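Local coordinates for protein DNA methyltransferase (Nicotiana tabacum, PDB 4ONQ) that probably methylates cytosine at C5 in DNA as a plant DRM-type enzyme, its catalytic domain holding the S-adenosylmethionine analogue sinefungin, at residues A[54-59]-A[81-86]. The protein carries 5 engineered substitutions. Numbering follows the deposited sequence.
Engineered in segment 54-59: Ser58 (natural residue Arg), Ser59 (natural residue Phe).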
loop_
_atom_site.group_PDB
_atom_site.type_symbol
_atom_site.label_atom_id
_atom_site.label_comp_id
_atom_site.label_asym_id
_atom_site.label_seq_id
_atom_site.Cartn_x
_atom_site.Cartn_y
_atom_site.Cartn_z
ATOM N N ASP A 54 -1.641 10.662 18.017
ATOM C CA ASP A 54 -2.516 10.742 19.183
ATOM C C ASP A 54 -3.963 11.027 18.765
ATOM O O ASP A 54 -4.890 10.346 19.209
ATOM C CB ASP A 54 -2.017 11.794 20.175
ATOM C CG ASP A 54 -0.821 11.313 20.983
ATOM O OD1 ASP A 54 -0.632 10.081 21.095
ATOM O OD2 ASP A 54 -0.078 12.167 21.513
ATOM N N THR A 55 -4.141 12.020 17.898
ATOM C CA THR A 55 -5.457 12.381 17.372
ATOM C C THR A 55 -6.129 11.214 16.654
ATOM O O THR A 55 -7.306 10.925 16.880
ATOM C CB THR A 55 -5.361 13.552 16.373
ATOM O OG1 THR A 55 -4.817 14.704 17.027
ATOM C CG2 THR A 55 -6.737 13.889 15.806
ATOM N N ILE A 56 -5.373 10.557 15.780
ATOM C CA ILE A 56 -5.887 9.427 15.013
ATOM C C ILE A 56 -6.332 8.294 15.930
ATOM O O ILE A 56 -7.407 7.723 15.737
ATOM C CB ILE A 56 -4.850 8.915 13.990
ATOM C CG1 ILE A 56 -4.652 9.948 12.877
ATOM C CG2 ILE A 56 -5.293 7.588 13.397
ATOM C CD1 ILE A 56 -3.473 9.651 11.959
ATOM N N SER A 57 -5.516 7.982 16.934
ATOM C CA SER A 57 -5.878 6.955 17.908
ATOM C C SER A 57 -7.145 7.322 18.677
ATOM O O SER A 57 -8.054 6.503 18.807
ATOM C CB SER A 57 -4.732 6.694 18.885
ATOM O OG SER A 57 -3.639 6.069 18.235
ATOM N N SER A 58 -7.205 8.552 19.183
ATOM C CA SER A 58 -8.362 8.991 19.956
ATOM C C SER A 58 -9.627 8.954 19.113
ATOM O O SER A 58 -10.705 8.631 19.612
ATOM C CB SER A 58 -8.144 10.396 20.526
ATOM O OG SER A 58 -8.234 11.390 19.520
ATOM N N SER A 59 -9.492 9.275 17.830
ATOM C CA SER A 59 -10.636 9.280 16.929
ATOM C C SER A 59 -11.072 7.860 16.588
ATOM O O SER A 59 -12.239 7.616 16.280
ATOM C CB SER A 59 -10.312 10.050 15.650
ATOM O OG SER A 59 -10.035 11.409 15.932
ATOM N N GLY A 81 1.819 3.364 9.503
ATOM C CA GLY A 81 1.082 3.023 10.705
ATOM C C GLY A 81 -0.326 2.578 10.339
ATOM O O GLY A 81 -1.046 3.279 9.618
ATOM N N TYR A 82 -0.711 1.398 10.821
ATOM C CA TYR A 82 -2.035 0.851 10.546
ATOM C C TYR A 82 -2.863 0.739 11.820
ATOM O O TYR A 82 -2.491 0.031 12.749
ATOM C CB TYR A 82 -1.926 -0.530 9.893
ATOM C CG TYR A 82 -1.074 -0.566 8.646
ATOM C CD1 TYR A 82 -1.638 -0.412 7.383
ATOM C CD2 TYR A 82 0.298 -0.759 8.729
ATOM C CE1 TYR A 82 -0.855 -0.451 6.236
ATOM C CE2 TYR A 82 1.086 -0.798 7.597
ATOM C CZ TYR A 82 0.508 -0.644 6.353
ATOM O OH TYR A 82 1.311 -0.677 5.236
ATOM N N ILE A 83 -3.987 1.442 11.861
ATOM C CA ILE A 83 -4.918 1.323 12.972
ATOM C C ILE A 83 -6.007 0.348 12.570
ATOM O O ILE A 83 -6.694 0.568 11.580
ATOM C CB ILE A 83 -5.587 2.668 13.288
ATOM C CG1 ILE A 83 -4.533 3.754 13.511
ATOM C CG2 ILE A 83 -6.516 2.527 14.493
ATOM C CD1 ILE A 83 -4.112 3.905 14.951
ATOM N N HIS A 84 -6.176 -0.726 13.333
ATOM C CA HIS A 84 -7.198 -1.708 12.991
ATOM C C HIS A 84 -7.719 -2.476 14.203
ATOM O O HIS A 84 -7.156 -2.393 15.292
ATOM C CB HIS A 84 -6.666 -2.674 11.931
ATOM C CG HIS A 84 -5.440 -3.419 12.355
ATOM N ND1 HIS A 84 -5.495 -4.636 12.999
ATOM C CD2 HIS A 84 -4.126 -3.119 12.226
ATOM C CE1 HIS A 84 -4.266 -5.055 13.246
ATOM N NE2 HIS A 84 -3.418 -4.152 12.790
ATOM N N ASN A 85 -8.803 -3.218 13.997
ATOM C CA ASN A 85 -9.393 -4.037 15.048
ATOM C C ASN A 85 -9.449 -5.513 14.649
ATOM O O ASN A 85 -10.333 -6.253 15.078
ATOM C CB ASN A 85 -10.787 -3.518 15.412
ATOM C CG ASN A 85 -11.773 -3.605 14.252
ATOM O OD1 ASN A 85 -11.398 -3.903 13.115
ATOM N ND2 ASN A 85 -13.042 -3.331 14.537
ATOM N N LEU A 86 -8.496 -5.927 13.821
ATOM C CA LEU A 86 -8.417 -7.304 13.345
ATOM C C LEU A 86 -7.717 -8.164 14.374
ATOM O O LEU A 86 -6.935 -7.657 15.175
ATOM C CB LEU A 86 -7.605 -7.362 12.049
ATOM C CG LEU A 86 -8.079 -6.471 10.905
ATOM C CD1 LEU A 86 -6.991 -6.309 9.846
ATOM C CD2 LEU A 86 -9.343 -7.051 10.302
#
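Ile83 reaches from its strand to the helix and touches two successive residues, Ile56 and Ser57. The methyl branch CG2 of Ile56 lies 3.9 Å from CG1 of Ile83. The two side chains cross at a slant. Ile56 CG2 is turned to the strand because it stands anti to the backbone N, while CG1 lies beside that N (chi1 -69°). The terminal methyl CD1 of Ile83 is 4.0 Å from Ser57 OG, a van der Waals contact. Both Ile63 O and Trp53 O lie within hydrogen-bonding distance of that hydroxyl, which has one proton to give. The patch is small, 98 Å², but both isoleucines are buried. Thr55 O takes the helical bond from Ser59 N and also accepts from the engineered Ser58 OG (2.8 Å) and Ser59 OG (2.9 Å), bonds of the construct. Leu60 also touches Ile83, and Phe338 of helix 337-352 touches Ile56. The Ile56 side chain is about 13 Å from sinefungin, outside the ligand site. Backbone hydrogen bonds join Ile83 to Tyr42 in strand 39-45 and Tyr82 to Glu66 in strand 66-69. Helix 50-59 thus packs on strand 79-84, in the antiparallel part of the mixed sheet of this class I-like methyltransferase domain.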